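Local coordinates for protein maleate cis-trans isomerase (PDB 4FQ5) that probably catalyses the isomerisation of maleate to fumarate by turning the cis double bond of the substrate to trans, at residues V28-V34 with V96-A102; N38-E44 with V222-L227; R68-V72 with I187-L191. The protein carries 1 engineered substitution. One frame throughout, in Å; residues are numbered along the deposited sequence.

Contact 1 (V28-V34 with V96-A102); sequences VRVGQIV and VDVMGYA
R29 and D97 open a parallel strand pairing inside a four-stranded parallel sheet of order 2-1-3-4, the core of one of two such alpha/beta domains, as in the Asp/Glu racemase superfamily. Strand 27-35 runs beside 98-101 with segment axes 20° apart. D97 stands where that pairing begins, and its carboxylate serves as a substitute for a backbone acceptor: OD2 takes the N-H of R29 at 2.9 Å, on its anti side, while D97 N returns a bond to R29 O. An aspartate suits this place because its short side chain sets an acceptor beside R29 N while its own N-H stays with R29 O. Beyond it the ladder alternates regularly, G31 O accepting G100 N and G100 O accepting I33 N at 2.8 Å.

I33 fills the face it shares with M99 and Y101. Its CB rests 3.8 Å from G100 O; CG1, set beside the backbone N (chi1 -57°), keeps near the same oxygen; CD1 ends against M99 SD at 3.8 Å. The CG2 branch approaches the ring of Y101 obliquely. A beta-branched isoleucine suits because its two arms serve M99 and Y101 separately, under helix 84-92. Beside the maleate pocket, V34 CG1 meets A102 CB at 4.0 Å.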
loop_
_atom_site.group_PDB
_atom_site.type_symbol
_atom_site.label_atom_id
_atom_site.label_comp_id
_atom_site.label_asym_id
_atom_site.label_seq_id
_atom_site.Cartn_x
_atom_site.Cartn_y
_atom_site.Cartn_z
ATOM N N VAL A 28 6.645 9.614 -10.964
ATOM C CA VAL A 28 7.314 10.884 -10.719
ATOM C C VAL A 28 8.581 10.609 -9.913
ATOM O O VAL A 28 8.507 10.001 -8.842
ATOM C CB VAL A 28 6.382 11.869 -9.978
ATOM C CG1 VAL A 28 7.108 13.165 -9.648
ATOM C CG2 VAL A 28 5.137 12.155 -10.808
ATOM N N ARG A 29 9.734 11.035 -10.440
ATOM C CA ARG A 29 11.017 10.878 -9.738
ATOM C C ARG A 29 11.275 12.087 -8.879
ATOM O O ARG A 29 11.514 13.175 -9.407
ATOM C CB ARG A 29 12.209 10.790 -10.689
ATOM C CG ARG A 29 12.062 9.873 -11.864
ATOM C CD ARG A 29 13.431 9.432 -12.349
ATOM N NE ARG A 29 13.228 8.565 -13.492
ATOM C CZ ARG A 29 13.767 8.742 -14.691
ATOM N NH1 ARG A 29 13.469 7.883 -15.650
ATOM N NH2 ARG A 29 14.619 9.738 -14.926
ATOM N N VAL A 30 11.279 11.882 -7.569
ATOM C CA VAL A 30 11.507 12.957 -6.612
ATOM C C VAL A 30 12.960 12.920 -6.148
ATOM O O VAL A 30 13.442 11.888 -5.697
ATOM C CB VAL A 30 10.561 12.822 -5.398
ATOM C CG1 VAL A 30 10.836 13.913 -4.365
ATOM C CG2 VAL A 30 9.110 12.877 -5.865
ATOM N N GLY A 31 13.652 14.048 -6.264
ATOM C CA GLY A 31 15.040 14.149 -5.806
ATOM C C GLY A 31 15.100 14.919 -4.507
ATOM O O GLY A 31 14.399 15.917 -4.346
ATOM N N GLN A 32 15.925 14.449 -3.571
ATOM C CA GLN A 32 16.064 15.117 -2.280
ATOM C C GLN A 32 17.524 15.384 -1.926
ATOM O O GLN A 32 18.331 14.460 -1.856
ATOM C CB GLN A 32 15.365 14.321 -1.167
ATOM C CG GLN A 32 13.893 14.045 -1.458
ATOM C CD GLN A 32 13.075 13.798 -0.207
ATOM O OE1 GLN A 32 13.017 12.673 0.308
ATOM N NE2 GLN A 32 12.410 14.846 0.274
ATOM N N ILE A 33 17.856 16.657 -1.711
ATOM C CA ILE A 33 19.183 17.026 -1.198
ATOM C C ILE A 33 19.093 17.079 0.328
ATOM O O ILE A 33 18.478 17.986 0.881
ATOM C CB ILE A 33 19.665 18.391 -1.757
ATOM C CG1 ILE A 33 19.698 18.368 -3.292
ATOM C CG2 ILE A 33 21.031 18.759 -1.177
ATOM C CD1 ILE A 33 19.879 19.733 -3.933
ATOM N N VAL A 34 19.701 16.103 1.000
ATOM C CA VAL A 34 19.532 15.960 2.451
ATOM C C VAL A 34 20.861 16.043 3.199
ATOM O O VAL A 34 21.885 15.581 2.685
ATOM C CB VAL A 34 18.789 14.645 2.841
ATOM C CG1 VAL A 34 17.424 14.565 2.168
ATOM C CG2 VAL A 34 19.607 13.408 2.494
ATOM N N VAL A 96 15.717 13.760 -12.411
ATOM C CA VAL A 96 14.693 13.857 -11.397
ATOM C C VAL A 96 13.667 14.922 -11.842
ATOM O O VAL A 96 14.040 15.905 -12.485
ATOM C CB VAL A 96 15.442 14.157 -10.077
ATOM C CG1 VAL A 96 15.070 15.489 -9.455
ATOM C CG2 VAL A 96 15.406 12.964 -9.134
ATOM N N ASP A 97 12.380 14.699 -11.561
ATOM C CA ASP A 97 11.313 15.613 -12.012
ATOM C C ASP A 97 11.123 16.837 -11.107
ATOM O O ASP A 97 10.577 17.860 -11.534
ATOM C CB ASP A 97 9.981 14.864 -12.174
ATOM C CG ASP A 97 10.059 13.745 -13.200
ATOM O OD1 ASP A 97 10.451 14.023 -14.351
ATOM O OD2 ASP A 97 9.730 12.587 -12.857
ATOM N N VAL A 98 11.544 16.706 -9.853
ATOM C CA VAL A 98 11.562 17.802 -8.881
ATOM C C VAL A 98 12.716 17.543 -7.959
ATOM O O VAL A 98 13.065 16.385 -7.718
ATOM C CB VAL A 98 10.343 17.848 -7.928
ATOM C CG1 VAL A 98 9.397 18.966 -8.304
ATOM C CG2 VAL A 98 9.662 16.489 -7.780
ATOM N N MET A 99 13.254 18.616 -7.393
ATOM C CA MET A 99 14.383 18.523 -6.488
ATOM C C MET A 99 14.143 19.412 -5.278
ATOM O O MET A 99 13.907 20.615 -5.418
ATOM C CB MET A 99 15.664 18.938 -7.214
ATOM C CG MET A 99 16.934 18.514 -6.500
ATOM S SD MET A 99 18.406 19.017 -7.406
ATOM C CE MET A 99 18.094 18.243 -8.993
ATOM N N GLY A 100 14.197 18.809 -4.093
ATOM C CA GLY A 100 13.999 19.536 -2.847
ATOM C C GLY A 100 15.265 19.612 -2.020
ATOM O O GLY A 100 15.883 18.594 -1.722
ATOM N N TYR A 101 15.654 20.833 -1.663
ATOM C CA TYR A 101 16.745 21.072 -0.723
ATOM C C TYR A 101 16.112 21.014 0.658
ATOM O O TYR A 101 15.306 21.877 1.017
ATOM C CB TYR A 101 17.363 22.446 -0.999
ATOM C CG TYR A 101 18.571 22.844 -0.172
ATOM C CD1 TYR A 101 19.813 23.021 -0.776
ATOM C CD2 TYR A 101 18.466 23.095 1.201
ATOM C CE1 TYR A 101 20.928 23.414 -0.039
ATOM C CE2 TYR A 101 19.575 23.478 1.950
ATOM C CZ TYR A 101 20.804 23.645 1.322
ATOM O OH TYR A 101 21.912 24.036 2.045
ATOM N N ALA A 102 16.478 19.991 1.427
ATOM C CA ALA A 102 15.774 19.650 2.669
ATOM C C ALA A 102 15.994 20.578 3.880
ATOM O O ALA A 102 15.061 20.822 4.641
ATOM C CB ALA A 102 16.059 18.208 3.054
#

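Contact 2 (N38-E44 with V222-L227); sequences NITMETE and VQMPSL. With MAE (maleic acid), chain C.
N38 and Q223 lie alongside each other, running in opposite directions with amide planes 26° apart, in the cleft between the two alpha/beta domains, where an Asx motif at N38 leads into helix 41-52. Both serve the maleate. N38 ND2 donates to maleate O1 at 2.7 Å. Q223 N donates to maleate O2 at 2.9 Å. V222 N donates to maleate O4, so neutral N-H groups hold both carboxylates.

The next layer fixes these donors. N38 OD1 accepts M41 N at 2.9 Å in the carbonyl plane; an asparagine suits because one amide end ties down the turn while the other faces the substrate. Q223 bends at chi2 (73°) and brings OE1 to the backbone of I39 and T40, where I39 N meets it on a lone pair and T40 N nearly along the C=O axis, at 3.3 Å. T40 OG1 donates to Q223 O, though the modelled 2.5 Å is unusually short and its exact length doubtful. V222 sends CG2 against M41 CE, a tight 3.3 Å.

Farther out, the buried carboxylate of E44 grips the backbone of loop residues S226 and L227. OE2 takes S226 N on its syn lone pair at 2.9 Å and L227 N from above the carboxylate plane. With an alanine here, those two N-H groups would probably be left without their shared acceptor, and two bound waters without one of their anchors. Both waters donate to OE1 and bond S226 OG; one also donates to M224 O.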
loop_
_atom_site.group_PDB
_atom_site.type_symbol
_atom_site.label_atom_id
_atom_site.label_comp_id
_atom_site.label_asym_id
_atom_site.label_seq_id
_atom_site.Cartn_x
_atom_site.Cartn_y
_atom_site.Cartn_z
ATOM N N ASN A 38 20.583 13.347 8.261
ATOM C CA ASN A 38 19.132 13.464 8.232
ATOM C C ASN A 38 18.496 12.140 7.812
ATOM O O ASN A 38 18.909 11.534 6.822
ATOM C CB ASN A 38 18.693 14.611 7.313
ATOM C CG ASN A 38 17.204 14.905 7.405
ATOM O OD1 ASN A 38 16.379 14.149 6.907
ATOM N ND2 ASN A 38 16.857 16.018 8.041
ATOM N N ILE A 39 17.504 11.698 8.584
ATOM C CA ILE A 39 16.751 10.471 8.289
ATOM C C ILE A 39 15.256 10.756 8.116
ATOM O O ILE A 39 14.525 9.963 7.515
ATOM C CB ILE A 39 16.940 9.382 9.375
ATOM C CG1 ILE A 39 16.619 9.923 10.774
ATOM C CG2 ILE A 39 18.346 8.793 9.322
ATOM C CD1 ILE A 39 16.186 8.852 11.756
ATOM N N THR A 40 14.813 11.899 8.626
ATOM C CA THR A 40 13.384 12.203 8.700
ATOM C C THR A 40 12.796 12.671 7.371
ATOM O O THR A 40 11.661 12.325 7.046
ATOM C CB THR A 40 13.093 13.194 9.846
ATOM O OG1 THR A 40 13.530 12.615 11.078
ATOM C CG2 THR A 40 11.605 13.535 9.953
ATOM N N MET A 41 13.558 13.444 6.595
ATOM C CA MET A 41 13.087 13.866 5.279
ATOM C C MET A 41 12.786 12.657 4.393
ATOM O O MET A 41 11.744 12.609 3.732
ATOM C CB MET A 41 14.083 14.799 4.583
ATOM C CG MET A 41 13.517 15.468 3.334
ATOM S SD MET A 41 12.593 16.992 3.644
ATOM C CE MET A 41 11.512 16.523 4.982
ATOM N N GLU A 42 13.697 11.686 4.406
ATOM C CA GLU A 42 13.529 10.436 3.676
ATOM C C GLU A 42 12.470 9.499 4.281
ATOM O O GLU A 42 12.181 8.443 3.721
ATOM C CB GLU A 42 14.873 9.723 3.537
ATOM C CG GLU A 42 15.797 10.415 2.533
ATOM C CD GLU A 42 17.262 10.087 2.747
ATOM O OE1 GLU A 42 17.715 9.981 3.910
ATOM O OE2 GLU A 42 17.970 9.935 1.739
ATOM N N THR A 43 11.897 9.898 5.413
ATOM C CA THR A 43 10.821 9.143 6.051
ATOM C C THR A 43 9.475 9.806 5.786
ATOM O O THR A 43 8.540 9.156 5.326
ATOM C CB THR A 43 11.079 8.985 7.566
ATOM O OG1 THR A 43 12.329 8.312 7.745
ATOM C CG2 THR A 43 9.968 8.152 8.248
ATOM N N GLU A 44 9.391 11.107 6.041
ATOM C CA GLU A 44 8.112 11.809 5.981
ATOM C C GLU A 44 7.645 12.152 4.573
ATOM O O GLU A 44 6.450 12.072 4.287
ATOM C CB GLU A 44 8.120 13.038 6.889
ATOM C CG GLU A 44 8.329 12.661 8.349
ATOM C CD GLU A 44 8.085 13.805 9.315
ATOM O OE1 GLU A 44 8.010 14.971 8.877
ATOM O OE2 GLU A 44 7.970 13.539 10.524
ATOM N N VAL A 222 13.595 19.789 9.441
ATOM C CA VAL A 222 13.233 18.659 8.635
ATOM C C VAL A 222 13.719 17.353 9.287
ATOM O O VAL A 222 13.247 16.270 8.947
ATOM C CB VAL A 222 13.739 18.929 7.200
ATOM C CG1 VAL A 222 14.575 17.798 6.635
ATOM C CG2 VAL A 222 12.582 19.332 6.297
ATOM N N GLN A 223 14.629 17.460 10.256
ATOM C CA GLN A 223 15.074 16.284 11.015
ATOM C C GLN A 223 14.120 15.876 12.145
ATOM O O GLN A 223 14.017 14.695 12.469
ATOM C CB GLN A 223 16.490 16.479 11.575
ATOM C CG GLN A 223 17.061 15.284 12.333
ATOM C CD GLN A 223 17.472 14.125 11.439
ATOM O OE1 GLN A 223 16.729 13.706 10.539
ATOM N NE2 GLN A 223 18.656 13.577 11.704
ATOM N N MET A 224 13.444 16.844 12.755
ATOM C CA MET A 224 12.571 16.547 13.886
ATOM C C MET A 224 11.263 15.941 13.386
ATOM O O MET A 224 10.530 16.599 12.657
ATOM C CB MET A 224 12.288 17.810 14.695
ATOM C CG MET A 224 11.442 17.537 15.922
ATOM S SD MET A 224 11.334 18.931 17.048
ATOM C CE MET A 224 10.298 20.078 16.151
ATOM N N PRO A 225 10.973 14.681 13.766
ATOM C CA PRO A 225 9.732 14.033 13.327
ATOM C C PRO A 225 8.510 14.768 13.853
ATOM O O PRO A 225 8.483 15.176 15.017
ATOM C CB PRO A 225 9.811 12.629 13.951
ATOM C CG PRO A 225 11.235 12.434 14.328
ATOM C CD PRO A 225 11.786 13.798 14.625
ATOM N N SER A 226 7.510 14.953 13.003
ATOM C CA SER A 226 6.308 15.654 13.426
ATOM C C SER A 226 5.060 15.133 12.739
ATOM O O SER A 226 3.953 15.364 13.214
ATOM C CB SER A 226 6.444 17.158 13.179
ATOM O OG SER A 226 6.536 17.430 11.791
ATOM N N LEU A 227 5.241 14.431 11.621
ATOM C CA LEU A 227 4.107 13.991 10.809
ATOM C C LEU A 227 3.009 13.280 11.614
ATOM O O LEU A 227 1.830 13.572 11.445
ATOM C CB LEU A 227 4.574 13.125 9.634
ATOM C CG LEU A 227 3.501 12.611 8.665
ATOM C CD1 LEU A 227 2.671 13.759 8.117
ATOM C CD2 LEU A 227 4.146 11.817 7.536
HETATM C C1 MAE C . 17.860 19.040 9.413
HETATM O O1 MAE C . 18.290 17.880 9.306
HETATM O O2 MAE C . 16.861 19.345 10.081
HETATM C C2 MAE C . 18.603 20.108 8.728
HETATM C C3 MAE C . 18.131 21.318 8.490
HETATM C C4 MAE C . 16.773 21.787 8.848
HETATM O O3 MAE C . 16.670 22.655 9.709
HETATM O O4 MAE C . 15.768 21.355 8.273
HETATM O O HOH W 1 5.951 16.678 9.173
HETATM O O HOH W 2 8.891 16.855 10.592
#

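Contact 3 (R68-V72 with I187-L191); sequences RMKHV and ISDNL. With MAE (maleic acid), chain C.
The backbones of H71 and D189 pass in a single bridge, with V72 N donating to S188 O in a nearly straight bond of 2.8 Å and N190 N donating to K70 O. This pair of bonds pins the loop after strand 59-67, in the first domain, to the start of helix 190-194, in the second. K70 O also accepts a hydrogen bond from a water.

Around the bridge the outer side chains are polar. H71 turns its ring obliquely toward D189, whose OD1 lies 3.6 Å from H71 CE1, with ring and carboxylate planes 80° apart. A second water joins H71 ND1 to S188 OG. D189 occupies the N-cap, and its OD2 accepts the N-H of A192; an aspartate fits there because a short acceptor can reach the open amides of a helix start. K70 points away, and its NZ forms a salt bridge with D93 of the second subunit.

On the inner side the partners face the maleate. N190 lays its CB 3.4 Å from K70 O, and with CG anti to the backbone N its amide turns into the pocket, where ND2 donates to maleate O1 at 3.2 Å and is also hydrogen-bonded to S37 OG. V72 CG2 packs against N190 OD1 at 3.6 Å. M69 crosses N190 at about a right angle, and the bend at its chi3 (76°) carries CE to 3.8 Å from maleate C2, nearer the plane of the alkene than its face, so the flexible thioether borders the C2 edge of the substrate with an apolar methyl. The chemistry is thus divided: a methyl group abuts the alkene edge, while the amide of N190 is shared between maleate O1 and S37 OG, so the loop bridge that fixes N190 also places a substrate donor.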
loop_
_atom_site.group_PDB
_atom_site.type_symbol
_atom_site.label_atom_id
_atom_site.label_comp_id
_atom_site.label_asym_id
_atom_site.label_seq_id
_atom_site.Cartn_x
_atom_site.Cartn_y
_atom_site.Cartn_z
ATOM N N ARG A 68 27.300 16.603 3.795
ATOM C CA ARG A 68 27.668 16.219 5.158
ATOM C C ARG A 68 27.364 17.261 6.224
ATOM O O ARG A 68 27.738 18.425 6.095
ATOM C CB ARG A 68 29.133 15.810 5.247
ATOM C CG ARG A 68 29.374 14.346 4.925
ATOM C CD ARG A 68 30.691 13.881 5.515
ATOM N NE ARG A 68 30.509 13.141 6.760
ATOM C CZ ARG A 68 31.471 12.914 7.648
ATOM N NH1 ARG A 68 32.697 13.382 7.447
ATOM N NH2 ARG A 68 31.207 12.216 8.739
ATOM N N MET A 69 26.663 16.812 7.261
ATOM C CA MET A 69 26.465 17.563 8.501
ATOM C C MET A 69 26.050 16.593 9.600
ATOM O O MET A 69 25.193 15.736 9.382
ATOM C CB MET A 69 25.401 18.653 8.352
ATOM C CG MET A 69 25.009 19.267 9.691
ATOM S SD MET A 69 23.887 20.659 9.594
ATOM C CE MET A 69 22.336 19.825 9.246
ATOM N N LYS A 70 26.667 16.736 10.770
ATOM C CA LYS A 70 26.364 15.908 11.935
ATOM C C LYS A 70 25.802 16.747 13.084
ATOM O O LYS A 70 25.038 16.247 13.900
ATOM C CB LYS A 70 27.612 15.164 12.406
ATOM C CG LYS A 70 28.209 14.207 11.381
ATOM C CD LYS A 70 29.569 13.694 11.826
ATOM C CE LYS A 70 29.456 12.575 12.852
ATOM N NZ LYS A 70 28.887 11.321 12.271
ATOM N N HIS A 71 26.195 18.019 13.144
ATOM C CA HIS A 71 25.759 18.925 14.204
ATOM C C HIS A 71 25.282 20.208 13.622
ATOM O O HIS A 71 25.925 20.772 12.734
ATOM C CB HIS A 71 26.878 19.169 15.217
ATOM C CG HIS A 71 27.385 17.904 15.865
ATOM N ND1 HIS A 71 26.883 17.429 17.018
ATOM C CD2 HIS A 71 28.361 16.993 15.454
ATOM C CE1 HIS A 71 27.513 16.280 17.339
ATOM N NE2 HIS A 71 28.413 16.015 16.376
ATOM N N VAL A 72 24.139 20.676 14.115
ATOM C CA VAL A 72 23.473 21.843 13.553
ATOM C C VAL A 72 24.053 23.108 14.189
ATOM O O VAL A 72 23.495 23.654 15.148
ATOM C CB VAL A 72 21.935 21.768 13.728
ATOM C CG1 VAL A 72 21.246 22.861 12.922
ATOM C CG2 VAL A 72 21.415 20.393 13.306
ATOM N N ILE A 187 18.662 21.296 20.644
ATOM C CA ILE A 187 19.320 20.014 20.422
ATOM C C ILE A 187 20.136 20.149 19.136
ATOM O O ILE A 187 19.564 20.255 18.049
ATOM C CB ILE A 187 18.288 18.869 20.279
ATOM C CG1 ILE A 187 17.370 18.804 21.513
ATOM C CG2 ILE A 187 18.985 17.538 20.061
ATOM C CD1 ILE A 187 16.229 17.810 21.392
ATOM N N SER A 188 21.461 20.166 19.258
ATOM C CA SER A 188 22.333 20.419 18.102
ATOM C C SER A 188 22.850 19.139 17.441
ATOM O O SER A 188 23.193 19.146 16.254
ATOM C CB SER A 188 23.493 21.351 18.479
ATOM O OG SER A 188 24.301 20.766 19.481
ATOM N N ASP A 189 22.921 18.054 18.210
ATOM C CA ASP A 189 23.243 16.743 17.657
ATOM C C ASP A 189 22.079 16.300 16.770
ATOM O O ASP A 189 20.979 16.062 17.261
ATOM C CB ASP A 189 23.493 15.723 18.770
ATOM C CG ASP A 189 23.987 14.389 18.243
ATOM O OD1 ASP A 189 25.089 13.971 18.645
ATOM O OD2 ASP A 189 23.286 13.752 17.422
ATOM N N ASN A 190 22.329 16.202 15.468
ATOM C CA ASN A 190 21.250 15.982 14.509
ATOM C C ASN A 190 20.604 14.603 14.629
ATOM O O ASN A 190 19.409 14.455 14.390
ATOM C CB ASN A 190 21.698 16.269 13.071
ATOM C CG ASN A 190 20.549 16.744 12.188
ATOM O OD1 ASN A 190 19.607 17.382 12.669
ATOM N ND2 ASN A 190 20.619 16.435 10.890
ATOM N N LEU A 191 21.390 13.605 15.023
ATOM C CA LEU A 191 20.837 12.291 15.345
ATOM C C LEU A 191 19.978 12.313 16.617
ATOM O O LEU A 191 18.979 11.594 16.707
ATOM C CB LEU A 191 21.939 11.232 15.436
ATOM C CG LEU A 191 22.504 10.799 14.078
ATOM C CD1 LEU A 191 23.796 10.021 14.257
ATOM C CD2 LEU A 191 21.489 10.000 13.274
HETATM C C1 MAE C . 17.860 19.040 9.413
HETATM O O1 MAE C . 18.290 17.880 9.306
HETATM O O2 MAE C . 16.861 19.345 10.081
HETATM C C2 MAE C . 18.603 20.108 8.728
HETATM C C3 MAE C . 18.131 21.318 8.490
HETATM C C4 MAE C . 16.773 21.787 8.848
HETATM O O3 MAE C . 16.670 22.655 9.709
HETATM O O4 MAE C . 15.768 21.355 8.273
HETATM O O HOH W 3 24.619 13.594 14.230
HETATM O O HOH W 4 26.043 18.971 18.901
#

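Overall arrangement
From the N terminus the chain lays down strand 27-35, then passes through 38-44 and 68-72 before V96-A102 returns to close contact 1 within the first parallel sheet. After the chain has entered the second domain, 187-191 closes contact 3 and 222-227 later closes contact 2, so contact 3 is nested inside the loop of contact 2, and contact 1 crosses both. Contacts 2 and 3 bridge the two domains at the maleate, sharing its O1, and meet through Q223 NE2 and N190 O. Contact 1 reaches contact 2 where A102 and Q32 pack on M41, joining the first sheet to the substrate cleft.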